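Local coordinates for putative alkaline phosphatase (Pseudomonas fluorescens, PDB 4F1V), which binds phosphate with high affinity in the periplasm as a Venus-flytrap receptor and probably serves as the solute-binding component of the PstSACB phosphate importer, at residues His58-Asp63 / Phe293-Ser299; Gln87-Val91 / Phe315-Tyr319; Val139-Ser143 / Val194-Leu198; Arg154-Lys159 / Val271-Asp275. All blocks are in the same frame, centred on the assembly; numbering follows the deposited sequence.

How the interactions relate
Interactions 1 and 2 are buried and share one sheet: strand 291-299, central to interaction 1, lies next to strand 85-94, which interaction 2 ties to the end of the helix that follows strand 291-299. Interaction 3 is a comparable strand-helix contact in the other lobe, also buried, a strand packed under a helix. Interactions 1 and 3 both reach the phosphate, one with a carboxylate and the other with a guanidinium, although their centres are about 24 Å apart. Interaction 4, partly exposed, differs in chemistry: it relies on packing and bridging waters where interaction 1 uses direct backbone bonds, and it meets interaction 1 through Phe272 and Phe293.

Interaction 1 (His58-Asp63 / Phe293-Ser299); sequences HWAGSD and FTNLIFS. With PI (hydrogenphosphate ion), chain B.
Trp59 lies alongside Phe298, its CB over the phenyl face. That CB sits 3.4 Å from the centroid of the Phe298 ring, a CH-pi contact, and the five-membered ring of Trp59 is nearly parallel to the phenyl, the planes 7° apart but slid so that the rings barely overlap. CG of Trp59 stands between the backbone N and the carbonyl carbon (chi1 70°), which turns the indole alongside Phe298, the two side chains pointing the same way. Phe25 and Tyr28 meet the indole from elsewhere. At Ala60 the antiparallel pairing is regular: Ala60 N gives a hydrogen bond to Ile297 O and Ala60 O receives Ile297 N, both at 2.9 Å. Strand 59-62 is the middle one of a five-stranded sheet of order 2-1-3-5-4, the topology of type II periplasmic binding proteins, in which the strand of the returning chain, here 291-299, runs antiparallel to its neighbours. Gly61 faces Leu296 in a non-hydrogen-bonded pair, with its CA 3.4 Å from Asn295 O. Ser62 restores the two-bond pattern with Asn295, Ser62 N to Asn295 O at 3.0 Å and Asn295 N to Ser62 O at 2.8 Å. Beyond the paired strand Asp63 enters the ligand pocket. Its OD1 accepts the Thr294 hydroxyl, OG1 to OD1 2.6 Å, on the anti side and 24° out of the carboxylate plane, making Thr294 a second-shell residue that steadies the acid. The other oxygen, OD2, lies 2.5 Å from O4 of the hydrogenphosphate, a separation so short that one of the pair probably carries a proton.

Interaction 2 (Gln87-Val91 / Phe315-Tyr319); sequences QVPSV and FTKHY
Ser90 and His318 mark the closest approach of the two backbones, their CA atoms 8.0 Å apart: the edge strand at 87-91 runs past the last turn of helix 305-318 without pairing with it. Tyr319, the first residue to leave helical geometry, still bonds its N to Phe315 O. Strand 85-94 carries a classic beta bulge here, Ser90 and Val91 both facing Thr294. A water, modelled at two sites too close together to be filled at once, links Ser90 O with His318 O. From the helix His318 reaches in with CG anti to its own N (chi1 -156°), placing NE2 2.9 Å from Ser90 OG. The hydroxyl lies at the imidazole edge, near the ring plane, and either atom could donate; Ser90 OG also bonds Tyr15 OH, while Asn325 holds the far nitrogen, ND1. Tyr319 swings beside His318 and gives its OH to Pro89 O at 2.7 Å, with the hydroxyl 35° above the carbonyl plane. CG2 of Val88, in one of two conformers, packs against the side of the hydroxyl, 3.5 Å from Tyr319 OH, and reaches Phe315 CE1 at 4.1 Å. A phenylalanine in place of Tyr319 would probably leave the buried Pro89 carbonyl without its donor, and the strand less firmly tied to the helix end. Leu296 of the neighbouring strand 291-299 backs both Val88 and Tyr319. Helix 339-349 closes the surroundings, with Phe349 on Val88, Trp341 on Pro89 and Val345 on Tyr319.

Interaction 3 (Val139-Ser143 / Val194-Leu198); sequences VVYRS and VMTAL. With PI (hydrogenphosphate ion), chain B.
Val140 and Val194 pass flank to flank, headed oppositely, their CG1 methyls 3.9 Å apart. Val140 holds CG1 anti to its backbone N (chi1 -175°), which aims that branch at the helix, where it also meets Ala197 CB at 4.0 Å. The second branch, CG2, leans the other way along the helix to Leu198. Helix 194-198 lies over strand 139-142 almost antiparallel, at 166°, the two axes 8.6 Å apart. It belongs to a beta-alpha-beta crossover: parallel strands 186-188 and 204-205 flank strand 138-142, and helix 190-198, which connects them, passes over it. Arg142 crosses Val194 at about a right angle, its CD 3.5 Å from Val194 CG2, in one of the valine's two conformers. Two bends in the arginine chain, at chi2 (-77°) and chi3, carry the guanidinium off the helix and into the ligand pocket. There it grips the hydrogenphosphate with two donors: NH2 to O2 at 2.8 Å, nearly straight and at the edge of the group, and NH1 to O3 at 2.9 Å, more bent. Glu144 forms a salt bridge to the same NH2, a second-shell anchor. A leucine in place of Arg142 would probably leave phosphate O2 and O3 without these donors and Glu144 without its charged mate. The chemistry thus divides in two: apolar branches fix strand and helix together, while the strand's last residue carries a positive charge that would be expected to help stabilise the anion, which pocket donors such as Ser33, Thr148 and Gly147 N also hold.

Interaction 4 (Arg154-Lys159 / Val271-Asp275); sequences RFLNAK and VFGPD
Val271 lies over the flat guanidinium of Arg154, its CG1 3.6 Å above the plane and over the centre. The arginine, in one of two conformers, runs extended from CG to NE, which carries the guanidinium under the valine, the two side chains crossing at about a right angle; its NH2 is held by a salt bridge to Glu150. Phe272 turns its ring away from the helix, but its carbonyl stays close: Phe272 O accepts a hydrogen bond from a water (2.7 Å), and that water in turn accepts one from Arg154 NH1 at 3.0 Å, in the plane of the guanidinium at its edge. Here the segment forms a short, weakly bonded strand, parallel to strand 281-282, and it lies along the C-terminal end of helix 147-159, whose opposite end supplies Gly147 and Thr148 to the phosphate. Gly273 is fully stretched, and a side chain on it would run into the ring of Pro274. Ala158 CB packs on the peptide, 3.8 Å from Gly273 C. At Pro274 the two backbones are nearest by CA, 4.4 Å from Ala158 CA, with the ring CG 4.2 Å from Ala158 CB and also near Asn157 OD1. Asp275 meets the helix end through water: one links its N to Ala158 O, and two others join its carboxylate to Lys159 NZ. The charges themselves stand 4.3 Å apart, Lys159 NZ to Asp275 OD1, beyond a salt bridge, and Lys159 NZ also bonds a sulfate ion, probably a crystallisation additive.

Interaction 1 (His58-Asp63 / Phe293-Ser299)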
loop_
_atom_site.group_PDB
_atom_site.type_symbol
_atom_site.label_atom_id
_atom_site.label_comp_id
_atom_site.label_asym_id
_atom_site.label_seq_id
_atom_site.Cartn_x
_atom_site.Cartn_y
_atom_site.Cartn_z
ATOM N N HIS A 58 -11.726 4.446 -14.460
ATOM C CA HIS A 58 -10.930 5.629 -14.719
ATOM C C HIS A 58 -9.629 5.684 -13.949
ATOM O O HIS A 58 -8.691 6.367 -14.390
ATOM C CB HIS A 58 -11.786 6.881 -14.442
ATOM C CG HIS A 58 -13.028 6.914 -15.275
ATOM N ND1 HIS A 58 -14.204 6.411 -14.841
ATOM C CD2 HIS A 58 -13.186 7.285 -16.580
ATOM C CE1 HIS A 58 -15.069 6.516 -15.824
ATOM N NE2 HIS A 58 -14.482 6.967 -16.915
ATOM N N TRP A 59 -9.552 5.026 -12.778
ATOM C CA TRP A 59 -8.337 5.101 -11.942
ATOM C C TRP A 59 -8.373 3.897 -10.981
ATOM O O TRP A 59 -9.407 3.282 -10.761
ATOM C CB TRP A 59 -8.230 6.409 -11.194
ATOM C CG TRP A 59 -9.167 6.690 -10.084
ATOM C CD1 TRP A 59 -10.469 7.111 -10.181
ATOM C CD2 TRP A 59 -8.909 6.598 -8.665
ATOM N NE1 TRP A 59 -11.019 7.300 -8.920
ATOM C CE2 TRP A 59 -10.070 6.994 -7.978
ATOM C CE3 TRP A 59 -7.775 6.204 -7.921
ATOM C CZ2 TRP A 59 -10.131 7.052 -6.565
ATOM C CZ3 TRP A 59 -7.812 6.250 -6.527
ATOM C CH2 TRP A 59 -8.988 6.691 -5.859
ATOM N N ALA A 60 -7.200 3.639 -10.376
ATOM C CA ALA A 60 -7.100 2.610 -9.332
ATOM C C ALA A 60 -6.190 3.079 -8.185
ATOM O O ALA A 60 -5.231 3.805 -8.384
ATOM C CB ALA A 60 -6.595 1.308 -9.864
ATOM N N GLY A 61 -6.511 2.586 -6.989
ATOM C CA GLY A 61 -5.565 2.589 -5.875
ATOM C C GLY A 61 -4.822 1.260 -5.830
ATOM O O GLY A 61 -5.429 0.213 -5.979
ATOM N N SER A 62 -3.504 1.290 -5.594
ATOM C CA SER A 62 -2.728 0.074 -5.489
ATOM C C SER A 62 -1.529 0.289 -4.569
ATOM O O SER A 62 -0.826 1.290 -4.718
ATOM C CB SER A 62 -2.221 -0.355 -6.868
ATOM O OG SER A 62 -1.577 -1.603 -6.743
ATOM N N ASP A 63 -1.263 -0.650 -3.670
ATOM C CA ASP A 63 -0.011 -0.710 -2.935
ATOM C C ASP A 63 0.939 -1.782 -3.514
ATOM O O ASP A 63 1.995 -2.062 -2.919
ATOM C CB ASP A 63 -0.143 -0.778 -1.371
ATOM C CG ASP A 63 -1.604 -0.955 -0.919
ATOM O OD1 ASP A 63 -2.266 0.020 -0.565
ATOM O OD2 ASP A 63 -2.034 -2.132 -0.985
ATOM N N PHE A 293 4.881 2.806 0.432
ATOM C CA PHE A 293 3.913 3.722 -0.168
ATOM C C PHE A 293 2.727 2.962 -0.719
ATOM O O PHE A 293 2.835 1.827 -1.201
ATOM C CB PHE A 293 4.543 4.588 -1.304
ATOM C CG PHE A 293 5.572 5.551 -0.768
ATOM C CD1 PHE A 293 6.901 5.174 -0.612
ATOM C CD2 PHE A 293 5.170 6.806 -0.354
ATOM C CE1 PHE A 293 7.821 6.063 -0.070
ATOM C CE2 PHE A 293 6.095 7.690 0.184
ATOM C CZ PHE A 293 7.425 7.338 0.304
ATOM N N THR A 294 1.568 3.641 -0.678
ATOM C CA THR A 294 0.405 3.216 -1.488
ATOM C C THR A 294 0.171 4.285 -2.551
ATOM O O THR A 294 0.461 5.461 -2.308
ATOM C CB THR A 294 -0.812 2.951 -0.602
ATOM O OG1 THR A 294 -1.873 2.465 -1.419
ATOM C CG2 THR A 294 -1.301 4.155 0.172
ATOM N N ASN A 295 -0.322 3.867 -3.719
ATOM C CA ASN A 295 -0.197 4.624 -4.969
ATOM C C ASN A 295 -1.536 4.811 -5.680
ATOM O O ASN A 295 -2.524 4.125 -5.426
ATOM C CB ASN A 295 0.792 3.905 -5.918
ATOM C CG ASN A 295 2.011 3.443 -5.138
ATOM O OD1 ASN A 295 2.658 4.255 -4.443
ATOM N ND2 ASN A 295 2.329 2.199 -5.258
ATOM N N LEU A 296 -1.500 5.784 -6.619
ATOM C CA LEU A 296 -2.612 6.029 -7.580
ATOM C C LEU A 296 -2.154 5.603 -8.981
ATOM O O LEU A 296 -0.984 5.779 -9.351
ATOM C CB LEU A 296 -2.908 7.525 -7.662
ATOM C CG LEU A 296 -3.197 8.297 -6.361
ATOM C CD1 LEU A 296 -3.479 9.769 -6.637
ATOM C CD2 LEU A 296 -4.297 7.668 -5.576
ATOM N N ILE A 297 -3.105 5.117 -9.775
ATOM C CA ILE A 297 -2.904 4.840 -11.185
ATOM C C ILE A 297 -4.052 5.523 -11.943
ATOM O O ILE A 297 -5.228 5.256 -11.685
ATOM C CB ILE A 297 -2.912 3.339 -11.471
ATOM C CG1 ILE A 297 -1.795 2.624 -10.673
ATOM C CG2 ILE A 297 -2.738 3.063 -12.986
ATOM C CD1 ILE A 297 -1.986 1.099 -10.640
ATOM N N PHE A 298 -3.680 6.453 -12.849
ATOM C CA PHE A 298 -4.603 7.249 -13.660
ATOM C C PHE A 298 -4.147 7.179 -15.137
ATOM O O PHE A 298 -3.064 6.699 -15.447
ATOM C CB PHE A 298 -4.625 8.714 -13.197
ATOM C CG PHE A 298 -5.509 8.996 -11.992
ATOM C CD1 PHE A 298 -5.117 8.677 -10.694
ATOM C CD2 PHE A 298 -6.774 9.538 -12.185
ATOM C CE1 PHE A 298 -5.975 8.930 -9.609
ATOM C CE2 PHE A 298 -7.619 9.758 -11.115
ATOM C CZ PHE A 298 -7.221 9.475 -9.847
ATOM N N SER A 299 -5.002 7.725 -16.023
ATOM C CA SER A 299 -4.561 8.048 -17.401
ATOM C C SER A 299 -4.126 9.488 -17.490
ATOM O O SER A 299 -4.712 10.371 -16.846
ATOM C CB SER A 299 -5.752 7.783 -18.341
ATOM O OG SER A 299 -5.309 7.927 -19.706
HETATM P P PI B . -4.551 -4.277 -0.520
HETATM O O1 PI B . -4.084 -4.528 -1.953
HETATM O O2 PI B . -6.051 -4.539 -0.369
HETATM O O3 PI B . -3.732 -5.122 0.463
HETATM O O4 PI B . -4.325 -2.774 -0.192
HETATM O O HOH W 1 4.060 0.373 -3.154
#

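Interaction 2 (Gln87-Val91 / Phe315-Tyr319)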
loop_
_atom_site.group_PDB
_atom_site.type_symbol
_atom_site.label_atom_id
_atom_site.label_comp_id
_atom_site.label_asym_id
_atom_site.label_seq_id
_atom_site.Cartn_x
_atom_site.Cartn_y
_atom_site.Cartn_z
ATOM N N GLN A 87 1.439 6.599 -12.716
ATOM C CA GLN A 87 1.521 5.861 -11.435
ATOM C C GLN A 87 2.269 6.795 -10.458
ATOM O O GLN A 87 3.406 7.181 -10.732
ATOM C CB GLN A 87 2.287 4.582 -11.626
ATOM C CG GLN A 87 2.310 3.720 -10.334
ATOM C CD GLN A 87 3.107 2.415 -10.468
ATOM O OE1 GLN A 87 2.672 1.336 -10.041
ATOM N NE2 GLN A 87 4.304 2.518 -11.043
ATOM N N VAL A 88 1.618 7.148 -9.333
ATOM C CA VAL A 88 2.246 8.107 -8.405
ATOM C C VAL A 88 1.932 7.689 -6.980
ATOM O O VAL A 88 0.847 7.208 -6.681
ATOM C CB VAL A 88 1.770 9.554 -8.585
ATOM C CG1 VAL A 88 2.415 10.208 -9.794
ATOM C CG2 VAL A 88 0.228 9.664 -8.691
ATOM N N PRO A 89 2.881 7.914 -6.041
ATOM C CA PRO A 89 2.541 7.702 -4.599
ATOM C C PRO A 89 1.402 8.592 -4.193
ATOM O O PRO A 89 1.348 9.765 -4.589
ATOM C CB PRO A 89 3.839 8.117 -3.893
ATOM C CG PRO A 89 4.862 7.731 -4.909
ATOM C CD PRO A 89 4.270 8.287 -6.208
ATOM N N SER A 90 0.553 8.037 -3.317
ATOM C CA SER A 90 -0.524 8.773 -2.669
ATOM C C SER A 90 -0.149 9.248 -1.265
ATOM O O SER A 90 -0.178 10.427 -0.976
ATOM C CB SER A 90 -1.758 7.872 -2.648
ATOM O OG SER A 90 -2.823 8.567 -2.002
ATOM N N VAL A 91 0.237 8.284 -0.415
ATOM C CA VAL A 91 0.616 8.514 0.972
ATOM C C VAL A 91 1.671 7.451 1.367
ATOM O O VAL A 91 1.778 6.429 0.760
ATOM C CB VAL A 91 -0.577 8.461 1.966
ATOM C CG1 VAL A 91 -1.695 9.411 1.531
ATOM C CG2 VAL A 91 -1.148 7.030 2.078
ATOM N N PHE A 315 -6.187 15.930 -8.575
ATOM C CA PHE A 315 -4.777 16.082 -8.365
ATOM C C PHE A 315 -4.448 17.429 -7.698
ATOM O O PHE A 315 -3.548 17.505 -6.849
ATOM C CB PHE A 315 -3.988 15.924 -9.689
ATOM C CG PHE A 315 -3.652 14.476 -10.030
ATOM C CD1 PHE A 315 -2.301 14.041 -10.024
ATOM C CD2 PHE A 315 -4.614 13.543 -10.375
ATOM C CE1 PHE A 315 -1.966 12.772 -10.326
ATOM C CE2 PHE A 315 -4.285 12.226 -10.633
ATOM C CZ PHE A 315 -2.964 11.846 -10.624
ATOM N N THR A 316 -5.153 18.496 -8.092
ATOM C CA THR A 316 -4.937 19.828 -7.524
ATOM C C THR A 316 -5.168 19.801 -6.007
ATOM O O THR A 316 -4.470 20.488 -5.260
ATOM C CB THR A 316 -5.848 20.824 -8.218
ATOM O OG1 THR A 316 -5.363 20.950 -9.564
ATOM C CG2 THR A 316 -5.830 22.189 -7.584
ATOM N N LYS A 317 -6.139 19.048 -5.546
ATOM C CA LYS A 317 -6.383 18.860 -4.109
ATOM C C LYS A 317 -5.375 17.932 -3.434
ATOM O O LYS A 317 -4.749 18.291 -2.421
ATOM C CB LYS A 317 -7.831 18.421 -3.874
ATOM C CG LYS A 317 -8.124 18.326 -2.386
ATOM C CD LYS A 317 -9.548 18.236 -2.018
ATOM C CE LYS A 317 -9.855 18.612 -0.575
ATOM N NZ LYS A 317 -11.313 18.465 -0.328
ATOM N N HIS A 318 -5.258 16.714 -3.951
ATOM C CA HIS A 318 -4.469 15.687 -3.278
ATOM C C HIS A 318 -3.009 16.026 -3.196
ATOM O O HIS A 318 -2.291 15.579 -2.272
ATOM C CB HIS A 318 -4.702 14.336 -3.990
ATOM C CG HIS A 318 -4.438 13.143 -3.095
ATOM N ND1 HIS A 318 -5.134 12.942 -1.937
ATOM C CD2 HIS A 318 -3.534 12.125 -3.255
ATOM C CE1 HIS A 318 -4.707 11.814 -1.416
ATOM N NE2 HIS A 318 -3.734 11.268 -2.178
ATOM N N TYR A 319 -2.507 16.809 -4.172
ATOM C CA TYR A 319 -1.131 17.258 -4.207
ATOM C C TYR A 319 -0.995 18.744 -4.036
ATOM O O TYR A 319 0.025 19.333 -4.379
ATOM C CB TYR A 319 -0.423 16.753 -5.496
ATOM C CG TYR A 319 -0.471 15.247 -5.581
ATOM C CD1 TYR A 319 -1.431 14.602 -6.358
ATOM C CD2 TYR A 319 0.380 14.432 -4.836
ATOM C CE1 TYR A 319 -1.521 13.196 -6.412
ATOM C CE2 TYR A 319 0.330 13.067 -4.868
ATOM C CZ TYR A 319 -0.644 12.435 -5.650
ATOM O OH TYR A 319 -0.755 11.097 -5.664
HETATM O O HOH W 2 -1.097 12.985 -1.009
HETATM O O HOH W 3 -0.586 13.285 -1.285
#

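Interaction 3 (Val139-Ser143 / Val194-Leu198)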
loop_
_atom_site.group_PDB
_atom_site.type_symbol
_atom_site.label_atom_id
_atom_site.label_comp_id
_atom_site.label_asym_id
_atom_site.label_seq_id
_atom_site.Cartn_x
_atom_site.Cartn_y
_atom_site.Cartn_z
ATOM N N VAL A 139 -1.152 -18.031 12.042
ATOM C CA VAL A 139 -0.930 -16.895 11.149
ATOM C C VAL A 139 -2.147 -16.759 10.198
ATOM O O VAL A 139 -2.556 -17.717 9.575
ATOM C CB VAL A 139 0.359 -17.159 10.340
ATOM C CG1 VAL A 139 0.505 -16.102 9.228
ATOM C CG2 VAL A 139 1.554 -17.122 11.295
ATOM N N VAL A 140 -2.639 -15.528 10.086
ATOM C CA VAL A 140 -3.678 -15.173 9.116
ATOM C C VAL A 140 -3.019 -14.333 8.009
ATOM O O VAL A 140 -2.172 -13.484 8.285
ATOM C CB VAL A 140 -4.828 -14.360 9.774
ATOM C CG1 VAL A 140 -5.948 -14.114 8.761
ATOM C CG2 VAL A 140 -5.373 -15.082 11.000
ATOM N N TYR A 141 -3.354 -14.592 6.752
ATOM C CA TYR A 141 -2.734 -13.940 5.606
ATOM C C TYR A 141 -3.804 -13.679 4.544
ATOM O O TYR A 141 -4.889 -14.224 4.556
ATOM C CB TYR A 141 -1.549 -14.736 5.072
ATOM C CG TYR A 141 -1.980 -16.031 4.409
ATOM C CD1 TYR A 141 -2.176 -16.098 3.037
ATOM C CD2 TYR A 141 -2.206 -17.170 5.162
ATOM C CE1 TYR A 141 -2.587 -17.241 2.399
ATOM C CE2 TYR A 141 -2.687 -18.320 4.558
ATOM C CZ TYR A 141 -2.870 -18.388 3.181
ATOM O OH TYR A 141 -3.308 -19.544 2.546
ATOM N N ARG A 142 -3.430 -12.826 3.563
ATOM C CA ARG A 142 -4.357 -12.458 2.485
ATOM C C ARG A 142 -4.394 -13.518 1.403
ATOM O O ARG A 142 -3.354 -13.874 0.823
ATOM C CB ARG A 142 -3.949 -11.069 1.896
ATOM C CG ARG A 142 -4.216 -9.923 2.851
ATOM C CD ARG A 142 -5.692 -9.552 2.910
ATOM N NE ARG A 142 -6.171 -8.976 1.649
ATOM C CZ ARG A 142 -5.916 -7.720 1.289
ATOM N NH1 ARG A 142 -5.335 -6.856 2.140
ATOM N NH2 ARG A 142 -6.271 -7.318 0.065
ATOM N N SER A 143 -5.589 -13.983 1.089
ATOM C CA SER A 143 -5.787 -14.972 0.062
ATOM C C SER A 143 -5.487 -14.532 -1.357
ATOM O O SER A 143 -5.115 -15.327 -2.204
ATOM C CB SER A 143 -7.271 -15.466 0.092
ATOM O OG SER A 143 -8.167 -14.442 -0.321
ATOM N N VAL A 194 -9.515 -10.140 6.794
ATOM C CA VAL A 194 -8.420 -10.632 7.672
ATOM C C VAL A 194 -8.706 -10.215 9.131
ATOM O O VAL A 194 -8.513 -11.052 10.034
ATOM C CB VAL A 194 -7.057 -10.153 7.167
ATOM C CG1 VAL A 194 -6.033 -10.233 8.301
ATOM C CG2 VAL A 194 -6.604 -10.981 5.960
ATOM N N MET A 195 -9.075 -8.959 9.382
ATOM C CA MET A 195 -9.349 -8.581 10.784
ATOM C C MET A 195 -10.479 -9.392 11.384
ATOM O O MET A 195 -10.444 -9.733 12.588
ATOM C CB MET A 195 -9.571 -7.101 10.901
ATOM C CG MET A 195 -8.353 -6.256 10.653
ATOM S SD MET A 195 -6.907 -6.619 11.710
ATOM C CE MET A 195 -7.489 -6.106 13.310
ATOM N N THR A 196 -11.522 -9.696 10.592
ATOM C CA THR A 196 -12.589 -10.563 11.068
ATOM C C THR A 196 -12.079 -11.947 11.443
ATOM O O THR A 196 -12.383 -12.514 12.488
ATOM C CB THR A 196 -13.726 -10.625 9.996
ATOM O OG1 THR A 196 -14.270 -9.313 9.891
ATOM C CG2 THR A 196 -14.768 -11.674 10.322
ATOM N N ALA A 197 -11.210 -12.501 10.566
ATOM C CA ALA A 197 -10.634 -13.805 10.845
ATOM C C ALA A 197 -9.701 -13.754 12.066
ATOM O O ALA A 197 -9.639 -14.735 12.835
ATOM C CB ALA A 197 -9.869 -14.331 9.601
ATOM N N LEU A 198 -8.969 -12.670 12.270
ATOM C CA LEU A 198 -8.083 -12.584 13.417
ATOM C C LEU A 198 -8.836 -12.898 14.728
ATOM O O LEU A 198 -8.325 -13.516 15.653
ATOM C CB LEU A 198 -7.451 -11.186 13.446
ATOM C CG LEU A 198 -6.189 -11.008 14.259
ATOM C CD1 LEU A 198 -4.981 -11.659 13.571
ATOM C CD2 LEU A 198 -5.910 -9.502 14.453
HETATM P P PI B . -4.551 -4.277 -0.520
HETATM O O1 PI B . -4.084 -4.528 -1.953
HETATM O O2 PI B . -6.051 -4.539 -0.369
HETATM O O3 PI B . -3.732 -5.122 0.463
HETATM O O4 PI B . -4.325 -2.774 -0.192
#

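Interaction 4 (Arg154-Lys159 / Val271-Asp275)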
loop_
_atom_site.group_PDB
_atom_site.type_symbol
_atom_site.label_atom_id
_atom_site.label_comp_id
_atom_site.label_asym_id
_atom_site.label_seq_id
_atom_site.Cartn_x
_atom_site.Cartn_y
_atom_site.Cartn_z
ATOM N N ARG A 154 8.301 -7.304 0.976
ATOM C CA ARG A 154 9.552 -6.548 0.756
ATOM C C ARG A 154 10.400 -6.551 2.012
ATOM O O ARG A 154 11.642 -6.686 1.971
ATOM C CB ARG A 154 9.254 -5.119 0.283
ATOM C CG ARG A 154 8.752 -5.079 -1.179
ATOM C CD ARG A 154 8.594 -3.622 -1.667
ATOM N NE ARG A 154 7.974 -3.499 -2.950
ATOM C CZ ARG A 154 8.489 -3.902 -4.118
ATOM N NH1 ARG A 154 9.740 -4.290 -4.188
ATOM N NH2 ARG A 154 7.723 -3.789 -5.221
ATOM N N PHE A 155 9.756 -6.335 3.179
ATOM C CA PHE A 155 10.492 -6.240 4.455
ATOM C C PHE A 155 11.077 -7.621 4.805
ATOM O O PHE A 155 12.260 -7.774 5.145
ATOM C CB PHE A 155 9.577 -5.716 5.561
ATOM C CG PHE A 155 10.301 -5.567 6.869
ATOM C CD1 PHE A 155 11.113 -4.459 7.073
ATOM C CD2 PHE A 155 10.209 -6.467 7.914
ATOM C CE1 PHE A 155 11.795 -4.256 8.261
ATOM C CE2 PHE A 155 10.898 -6.297 9.114
ATOM C CZ PHE A 155 11.681 -5.188 9.279
ATOM N N LEU A 156 10.250 -8.683 4.716
ATOM C CA LEU A 156 10.727 -10.024 5.029
ATOM C C LEU A 156 11.880 -10.420 4.082
ATOM O O LEU A 156 12.874 -11.026 4.505
ATOM C CB LEU A 156 9.588 -11.032 4.935
ATOM C CG LEU A 156 8.385 -10.788 5.850
ATOM C CD1 LEU A 156 7.344 -11.872 5.582
ATOM C CD2 LEU A 156 8.767 -10.735 7.329
ATOM N N ASN A 157 11.749 -10.076 2.790
ATOM C CA ASN A 157 12.775 -10.386 1.812
ATOM C C ASN A 157 14.116 -9.710 2.211
ATOM O O ASN A 157 15.185 -10.283 2.035
ATOM C CB ASN A 157 12.293 -9.954 0.420
ATOM C CG ASN A 157 13.375 -10.004 -0.614
ATOM O OD1 ASN A 157 14.022 -8.994 -0.910
ATOM N ND2 ASN A 157 13.586 -11.176 -1.215
ATOM N N ALA A 158 14.027 -8.492 2.724
ATOM C CA ALA A 158 15.203 -7.726 3.052
ATOM C C ALA A 158 15.876 -8.135 4.382
ATOM O O ALA A 158 17.065 -7.921 4.552
ATOM C CB ALA A 158 14.870 -6.250 3.135
ATOM N N LYS A 159 15.103 -8.754 5.318
ATOM C CA LYS A 159 15.553 -8.934 6.687
ATOM C C LYS A 159 15.698 -10.346 7.155
ATOM O O LYS A 159 16.392 -10.668 8.118
ATOM C CB LYS A 159 14.594 -8.175 7.663
ATOM C CG LYS A 159 14.623 -6.657 7.493
ATOM C CD LYS A 159 15.914 -5.988 7.887
ATOM C CE LYS A 159 15.890 -4.525 7.717
ATOM N NZ LYS A 159 17.120 -3.909 8.292
ATOM N N VAL A 271 10.379 2.146 -3.480
ATOM C CA VAL A 271 10.255 0.958 -2.705
ATOM C C VAL A 271 11.431 0.838 -1.750
ATOM O O VAL A 271 12.546 1.281 -2.024
ATOM C CB VAL A 271 10.078 -0.314 -3.528
ATOM C CG1 VAL A 271 8.844 -0.218 -4.408
ATOM C CG2 VAL A 271 11.299 -0.665 -4.339
ATOM N N PHE A 272 11.147 0.244 -0.588
ATOM C CA PHE A 272 12.164 -0.147 0.365
ATOM C C PHE A 272 12.653 -1.535 0.039
ATOM O O PHE A 272 11.946 -2.325 -0.670
ATOM C CB PHE A 272 11.610 -0.023 1.820
ATOM C CG PHE A 272 11.374 1.384 2.234
ATOM C CD1 PHE A 272 10.173 2.041 1.902
ATOM C CD2 PHE A 272 12.358 2.098 2.924
ATOM C CE1 PHE A 272 9.998 3.366 2.280
ATOM C CE2 PHE A 272 12.153 3.407 3.296
ATOM C CZ PHE A 272 10.977 4.067 2.964
ATOM N N GLY A 273 13.834 -1.905 0.506
ATOM C CA GLY A 273 14.426 -3.173 0.148
ATOM C C GLY A 273 15.720 -3.350 0.907
ATOM O O GLY A 273 16.009 -2.691 1.903
ATOM N N PRO A 274 16.537 -4.318 0.453
ATOM C CA PRO A 274 17.776 -4.655 1.171
ATOM C C PRO A 274 18.738 -3.489 1.272
ATOM O O PRO A 274 18.782 -2.601 0.386
ATOM C CB PRO A 274 18.358 -5.766 0.307
ATOM C CG PRO A 274 17.180 -6.408 -0.380
ATOM C CD PRO A 274 16.305 -5.206 -0.703
ATOM N N ASP A 275 19.510 -3.547 2.354
ATOM C CA ASP A 275 20.569 -2.630 2.579
ATOM C C ASP A 275 21.585 -2.596 1.394
ATOM O O ASP A 275 21.825 -3.524 0.724
ATOM C CB ASP A 275 21.358 -2.943 3.878
ATOM C CG ASP A 275 20.581 -2.781 5.152
ATOM O OD1 ASP A 275 19.507 -2.212 5.120
ATOM O OD2 ASP A 275 21.116 -3.310 6.192
HETATM O O HOH W 4 11.989 -4.530 -2.232
HETATM O O HOH W 5 18.802 -5.686 4.361
HETATM O O HOH W 6 18.112 -1.349 7.427
HETATM O O HOH W 7 19.233 -5.054 7.007
#